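Local coordinates for uncharacterized protein (Legionella pneumophila subsp. pneumophila, PDB 4WRP), which is of unknown function but is probably a Legionella effector, represented here by its helical C-terminal DUF5617 domain, at residues A[19-23]-A[24-28]; A[37-40]-A[41-44]. All coordinates share one frame; numbering follows the deposited sequence.

How the contacts relate
Contacts 1 and 2 follow one another along the chain and lie on the same side of its centre, with their own centres about 11 Å apart. Contact 1 (19-23 with 24-28) takes in the last turn of helix 6-21 and the 3-10 turn after it; contact 2 (37-40 with 41-44) covers about two turns in the middle of helix 34-49. The two meet through side chains: Leu28 CD1 rests 3.6 Å from Ala40 CB, and Val44 is reached by Ile20, Met21 and His26. The turn leaving the first helix thus packs on the flank of the second, joining two successive helices of this all-helical domain.

Contact 1. Residues A[19-23]-A[24-28]; sequences EIMND and PRHQL
The C-terminal end of helix 6-21 runs into a short 3-10 turn, 24-26, and Asp23 and His26 fasten the two together. Asp23 sits immediately before the turn and acts on it through side chain and main chain alike. Its CG lies anti to the backbone N (chi1 -167°), which carries the carboxylate forward over the start of the turn; there OD1 accepts the N-H of Arg25 through its anti lone pair, the one facing away from OD2, with Arg25 N 2.7 Å from Asp23 OD1. This is the two-residue reach of an Asx turn. The carbonyl O of Asp23 receives the N-H of His26, N to O 3.1 Å, a nearly straight bond whose donor stands well above the carbonyl plane. A water bound by Leu28 N, 2.7 Å away, makes a further, weak contact with Asp23 O.

The imidazole of His26 folds back toward the helix. Its NE2 approaches Ile20 O, which lies at the ring edge, in plane; the bond is 3.0 Å long, but the N-H is turned well off the line (128°) and the bond is weak. Ile20 O chiefly accepts Asp23 N, with the histidine as a second, weaker donor. Selenomethionine Met21, its chain bent at chi2 and chi3, places the methyl CE over one ring face, 4.1 Å from the centroid and 14° off the normal, a CH-pi contact; SE is oblique to the ring. CE also comes within 4.5 Å of Leu28 CD1. Trp55 stacks with the imidazole, and Val44 of helix 34-49 touches both Ile20 and Met21. Asp23 thus heads the 3-10 turn, its side chain forming an Asx turn, in a helix-to-turn junction whose histidine reaches back to the preceding helix.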
ATOM      1  N   GLU A  19       6.676  -6.628  -9.255  1.00 31.67           N
ATOM      2  CA  GLU A  19       6.703  -7.788 -10.135  1.00 35.79           C
ATOM      3  C   GLU A  19       5.464  -7.732 -10.996  1.00 34.36           C
ATOM      4  O   GLU A  19       5.544  -7.853 -12.212  1.00 32.79           O
ATOM      5  CB  GLU A  19       6.780  -9.122  -9.383  1.00 40.47           C
ATOM      6  CG  GLU A  19       6.652 -10.313 -10.353  1.00 47.78           C
ATOM      7  CD  GLU A  19       6.970 -11.678  -9.752  1.00 53.52           C
ATOM      8  OE1 GLU A  19       7.656 -11.744  -8.705  1.00 56.51           O
ATOM      9  OE2 GLU A  19       6.557 -12.707 -10.356  1.00 61.03           O
ATOM     10  N   ILE A  20       4.321  -7.478 -10.391  1.00 30.22           N
ATOM     11  CA  ILE A  20       3.088  -7.334 -11.180  1.00 30.51           C
ATOM     12  C   ILE A  20       3.169  -6.234 -12.242  1.00 30.48           C
ATOM     13  O   ILE A  20       2.830  -6.476 -13.391  1.00 30.61           O
ATOM     14  CB  ILE A  20       1.830  -7.125 -10.279  1.00 29.36           C
ATOM     15  CG1 ILE A  20       1.555  -8.404  -9.490  1.00 31.57           C
ATOM     16  CG2 ILE A  20       0.620  -6.876 -11.138  1.00 29.19           C
ATOM     17  CD1 ILE A  20       0.723  -8.211  -8.233  1.00 31.94           C
HETATM   18  N   MSE A  21       3.621  -5.025 -11.890  1.00 29.68           N
HETATM   19  CA  MSE A  21       3.614  -3.942 -12.844  1.00 30.02           C
HETATM   20  C   MSE A  21       4.627  -4.173 -13.968  1.00 32.24           C
HETATM   21  O   MSE A  21       4.445  -3.625 -15.018  1.00 31.69           O
HETATM   22  CB  MSE A  21       3.943  -2.585 -12.222  1.00 30.93           C
HETATM   23  CG  MSE A  21       2.925  -2.166 -11.168  1.00 30.05           C
HETATM   24 SE   MSE A  21       1.082  -2.433 -11.762  1.00 33.45          SE
HETATM   25  CE  MSE A  21       1.018  -1.591 -13.520  1.00 32.01           C
ATOM     26  N   ASN A  22       5.681  -4.940 -13.728  1.00 32.61           N
ATOM     27  CA  ASN A  22       6.627  -5.289 -14.752  1.00 35.93           C
ATOM     28  C   ASN A  22       6.182  -6.477 -15.622  1.00 38.56           C
ATOM     29  O   ASN A  22       6.936  -6.934 -16.437  1.00 36.37           O
ATOM     30  CB  ASN A  22       7.981  -5.647 -14.125  1.00 37.31           C
ATOM     31  CG  ASN A  22       8.760  -4.430 -13.725  1.00 37.14           C
ATOM     32  OD1 ASN A  22       8.865  -3.478 -14.476  1.00 37.81           O
ATOM     33  ND2 ASN A  22       9.301  -4.454 -12.531  1.00 38.35           N
ATOM     34  N   ASP A  23       4.984  -7.006 -15.395  1.00 39.14           N
ATOM     35  CA  ASP A  23       4.454  -8.068 -16.222  1.00 40.19           C
ATOM     36  C   ASP A  23       4.345  -7.594 -17.678  1.00 41.56           C
ATOM     37  O   ASP A  23       3.763  -6.539 -17.962  1.00 39.61           O
ATOM     38  CB  ASP A  23       3.084  -8.531 -15.701  1.00 39.76           C
ATOM     39  CG  ASP A  23       2.616  -9.840 -16.337  1.00 42.10           C
ATOM     40  OD1 ASP A  23       2.562  -9.976 -17.565  1.00 44.89           O
ATOM     41  OD2 ASP A  23       2.335 -10.773 -15.587  1.00 45.89           O
ATOM     42  N   PRO A  24       4.887  -8.395 -18.613  1.00 43.97           N
ATOM     43  CA  PRO A  24       4.817  -8.039 -20.016  1.00 46.73           C
ATOM     44  C   PRO A  24       3.367  -7.904 -20.539  1.00 46.82           C
ATOM     45  O   PRO A  24       3.099  -7.127 -21.466  1.00 46.58           O
ATOM     46  CB  PRO A  24       5.556  -9.182 -20.707  1.00 49.64           C
ATOM     47  CG  PRO A  24       5.472 -10.332 -19.760  1.00 50.46           C
ATOM     48  CD  PRO A  24       5.447  -9.732 -18.388  1.00 46.58           C
ATOM     49  N   ARG A  25       2.423  -8.593 -19.910  1.00 48.08           N
ATOM     50  CA  ARG A  25       1.012  -8.460 -20.322  1.00 50.32           C
ATOM     51  C   ARG A  25       0.426  -7.064 -20.184  1.00 47.46           C
ATOM     52  O   ARG A  25      -0.671  -6.837 -20.676  1.00 48.80           O
ATOM     53  CB  ARG A  25       0.129  -9.472 -19.580  1.00 51.85           C
ATOM     54  CG  ARG A  25       0.435 -10.866 -20.058  1.00 57.48           C
ATOM     55  CD  ARG A  25      -0.230 -11.954 -19.259  1.00 61.67           C
ATOM     56  NE  ARG A  25       0.162 -13.233 -19.839  1.00 68.24           N
ATOM     57  CZ  ARG A  25      -0.302 -13.731 -20.991  1.00 75.03           C
ATOM     58  NH1 ARG A  25      -1.214 -13.069 -21.705  1.00 77.92           N
ATOM     59  NH2 ARG A  25       0.148 -14.902 -21.439  1.00 74.83           N
ATOM     60  N   HIS A  26       1.115  -6.130 -19.515  1.00 42.95           N
ATOM     61  CA  HIS A  26       0.576  -4.786 -19.441  1.00 41.65           C
ATOM     62  C   HIS A  26       0.801  -4.007 -20.718  1.00 44.36           C
ATOM     63  O   HIS A  26       0.123  -3.000 -20.932  1.00 45.09           O
ATOM     64  CB  HIS A  26       1.184  -4.002 -18.298  1.00 38.90           C
ATOM     65  CG  HIS A  26       0.763  -4.478 -16.954  1.00 38.78           C
ATOM     66  ND1 HIS A  26      -0.531  -4.345 -16.482  1.00 38.47           N
ATOM     67  CD2 HIS A  26       1.466  -5.083 -15.972  1.00 38.18           C
ATOM     68  CE1 HIS A  26      -0.596  -4.845 -15.263  1.00 37.78           C
ATOM     69  NE2 HIS A  26       0.604  -5.294 -14.932  1.00 37.64           N
ATOM     70  N   GLN A  27       1.788  -4.414 -21.513  1.00 46.77           N
ATOM     71  CA  GLN A  27       2.130  -3.697 -22.750  1.00 49.96           C
ATOM     72  C   GLN A  27       2.273  -2.191 -22.476  1.00 47.64           C
ATOM     73  O   GLN A  27       1.680  -1.366 -23.162  1.00 47.18           O
ATOM     74  CB  GLN A  27       1.065  -3.939 -23.840  1.00 53.52           C
ATOM     75  CG  GLN A  27       0.825  -5.398 -24.222  1.00 56.82           C
ATOM     76  CD  GLN A  27       1.840  -5.945 -25.212  1.00 66.32           C
ATOM     77  OE1 GLN A  27       2.280  -7.096 -25.100  1.00 71.05           O
ATOM     78  NE2 GLN A  27       2.200  -5.132 -26.208  1.00 69.69           N
ATOM     79  N   LEU A  28       3.031  -1.845 -21.435  1.00 47.04           N
ATOM     80  CA  LEU A  28       3.315  -0.455 -21.114  1.00 46.97           C
ATOM     81  C   LEU A  28       4.745  -0.135 -21.487  1.00 48.68           C
ATOM     82  O   LEU A  28       5.641  -0.939 -21.338  1.00 49.44           O
ATOM     83  CB  LEU A  28       3.114  -0.150 -19.633  1.00 44.23           C
ATOM     84  CG  LEU A  28       1.658  -0.054 -19.181  1.00 44.85           C
ATOM     85  CD1 LEU A  28       1.618  -0.032 -17.658  1.00 42.20           C
ATOM     86  CD2 LEU A  28       0.940   1.135 -19.801  1.00 43.30           C
TER
HETATM   87  O   HOH W   1       4.282  -3.711 -19.903  1.00 54.15           O

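Contact 2. Residues A[37-40]-A[41-44]; sequences KIHA and IRTV
His39 O is gripped twice by Thr43, once by its backbone N at 2.9 Å and once by its hydroxyl OG1 at 3.0 Å. The two donors come from opposite faces of the carbonyl plane, the amide tilted 23° from it and the hydroxyl 34°. This double hold depends on the Thr43 side-chain torsion: chi1 of -59° sets OG1 beside the backbone N and turns it back along the helix, while CG2 lies anti to N. The hydroxyl donates here to the carbonyl four residues earlier, which satisfies its proton within the helix.

Thr43 OG1 also lies over one face of the His39 imidazole, offset toward the rim, with His39 CE1 3.8 Å from it. The ring is swung forward to this place because His39 CG is anti to the backbone N. On an oblique approach, Arg42 CD comes within 4.4 Å of His39 CD2. The guanidinium group continues away from this part of the helix, and its NE forms a salt bridge with Asp83.

Helix 34-49 is regular alpha-helix here. Ile41 N to Lys37 O and Val44 N to Ala40 O continue the consecutive i to i+4 bonds. The shortest of the series joins Arg42 N to Ile38 O at 2.8 Å. His39 and Thr43 line one flank, whereas Ile38, Ile41 and Val44 are buried against other helices and, for Val44, the loops carrying His26 and Trp55. Ile38 and Ile41 both meet Leu93 of helix 90-98, and Ile41 also reaches Phe17 of helix 6-21. Within the helix, Ile41 CG1 passes 3.3 Å from Lys37 O, while Val44 CG2 lies 3.4 Å from Ala40 O. Trp56 NE1 donates a hydrogen bond to Val44 O.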
ATOM      1  N   LYS A  37      -0.420   4.754 -17.804  1.00 32.35           N
ATOM      2  CA  LYS A  37       0.305   4.122 -16.694  1.00 30.41           C
ATOM      3  C   LYS A  37      -0.520   4.114 -15.383  1.00 28.67           C
ATOM      4  O   LYS A  37      -0.636   3.098 -14.711  1.00 27.74           O
ATOM      5  CB  LYS A  37       1.614   4.819 -16.464  1.00 30.27           C
ATOM      6  CG  LYS A  37       2.571   4.669 -17.673  1.00 33.33           C
ATOM      7  CD  LYS A  37       3.764   5.591 -17.506  1.00 33.46           C
ATOM      8  CE  LYS A  37       4.497   5.742 -18.819  1.00 36.23           C
ATOM      9  NZ  LYS A  37       5.740   6.509 -18.545  1.00 38.26           N
ATOM     10  N   ILE A  38      -1.033   5.276 -15.036  1.00 28.13           N
ATOM     11  CA  ILE A  38      -1.891   5.458 -13.862  1.00 27.75           C
ATOM     12  C   ILE A  38      -3.057   4.526 -13.900  1.00 26.33           C
ATOM     13  O   ILE A  38      -3.357   3.897 -12.911  1.00 25.04           O
ATOM     14  CB  ILE A  38      -2.350   6.928 -13.784  1.00 28.58           C
ATOM     15  CG1 ILE A  38      -1.123   7.788 -13.452  1.00 29.94           C
ATOM     16  CG2 ILE A  38      -3.425   7.126 -12.719  1.00 28.90           C
ATOM     17  CD1 ILE A  38      -1.348   9.295 -13.500  1.00 31.23           C
ATOM     18  N   HIS A  39      -3.730   4.404 -15.039  1.00 27.97           N
ATOM     19  CA  HIS A  39      -4.850   3.478 -15.132  1.00 28.85           C
ATOM     20  C   HIS A  39      -4.488   2.003 -14.932  1.00 27.62           C
ATOM     21  O   HIS A  39      -5.205   1.291 -14.239  1.00 26.35           O
ATOM     22  CB  HIS A  39      -5.639   3.615 -16.446  1.00 33.14           C
ATOM     23  CG  HIS A  39      -6.995   2.972 -16.367  1.00 34.74           C
ATOM     24  ND1 HIS A  39      -7.311   1.810 -17.050  1.00 37.97           N
ATOM     25  CD2 HIS A  39      -8.080   3.277 -15.618  1.00 33.93           C
ATOM     26  CE1 HIS A  39      -8.547   1.454 -16.756  1.00 36.89           C
ATOM     27  NE2 HIS A  39      -9.039   2.333 -15.896  1.00 40.19           N
ATOM     28  N   ALA A  40      -3.385   1.545 -15.507  1.00 26.37           N
ATOM     29  CA  ALA A  40      -2.930   0.179 -15.300  1.00 27.09           C
ATOM     30  C   ALA A  40      -2.613  -0.081 -13.823  1.00 26.33           C
ATOM     31  O   ALA A  40      -3.006  -1.109 -13.262  1.00 25.37           O
ATOM     32  CB  ALA A  40      -1.691  -0.105 -16.181  1.00 28.19           C
ATOM     33  N   ILE A  41      -1.967   0.896 -13.175  1.00 26.20           N
ATOM     34  CA  ILE A  41      -1.689   0.786 -11.761  1.00 25.83           C
ATOM     35  C   ILE A  41      -2.993   0.775 -10.989  1.00 24.17           C
ATOM     36  O   ILE A  41      -3.195  -0.009 -10.058  1.00 23.92           O
ATOM     37  CB  ILE A  41      -0.825   1.969 -11.283  1.00 26.41           C
ATOM     38  CG1 ILE A  41       0.570   1.824 -11.872  1.00 27.53           C
ATOM     39  CG2 ILE A  41      -0.749   2.000  -9.755  1.00 26.18           C
ATOM     40  CD1 ILE A  41       1.419   3.059 -11.738  1.00 28.32           C
ATOM     41  N   ARG A  42      -3.888   1.659 -11.355  1.00 24.41           N
ATOM     42  CA  ARG A  42      -5.204   1.678 -10.669  1.00 24.16           C
ATOM     43  C   ARG A  42      -5.921   0.328 -10.739  1.00 24.69           C
ATOM     44  O   ARG A  42      -6.459  -0.202  -9.736  1.00 23.99           O
ATOM     45  CB  ARG A  42      -6.087   2.745 -11.270  1.00 24.62           C
ATOM     46  CG  ARG A  42      -7.388   2.895 -10.470  1.00 25.32           C
ATOM     47  CD  ARG A  42      -8.537   3.485 -11.266  1.00 27.25           C
ATOM     48  NE  ARG A  42      -9.717   3.594 -10.373  1.00 28.06           N
ATOM     49  CZ  ARG A  42     -10.532   2.585 -10.049  1.00 29.36           C
ATOM     50  NH1 ARG A  42     -10.336   1.369 -10.561  1.00 30.43           N
ATOM     51  NH2 ARG A  42     -11.577   2.778  -9.213  1.00 29.02           N
ATOM     52  N   THR A  43      -5.908  -0.258 -11.930  1.00 25.84           N
ATOM     53  CA  THR A  43      -6.488  -1.587 -12.118  1.00 28.79           C
ATOM     54  C   THR A  43      -5.931  -2.642 -11.173  1.00 28.58           C
ATOM     55  O   THR A  43      -6.683  -3.377 -10.529  1.00 27.62           O
ATOM     56  CB  THR A  43      -6.350  -2.032 -13.583  1.00 31.03           C
ATOM     57  OG1 THR A  43      -7.019  -1.049 -14.367  1.00 33.43           O
ATOM     58  CG2 THR A  43      -7.040  -3.340 -13.793  1.00 32.33           C
ATOM     59  N   VAL A  44      -4.608  -2.679 -11.077  1.00 25.75           N
ATOM     60  CA  VAL A  44      -3.944  -3.631 -10.232  1.00 25.07           C
ATOM     61  C   VAL A  44      -4.233  -3.376  -8.749  1.00 23.47           C
ATOM     62  O   VAL A  44      -4.432  -4.315  -7.970  1.00 22.71           O
ATOM     63  CB  VAL A  44      -2.434  -3.584 -10.522  1.00 25.68           C
ATOM     64  CG1 VAL A  44      -1.639  -4.316  -9.469  1.00 26.11           C
ATOM     65  CG2 VAL A  44      -2.207  -4.156 -11.927  1.00 28.52           C
TER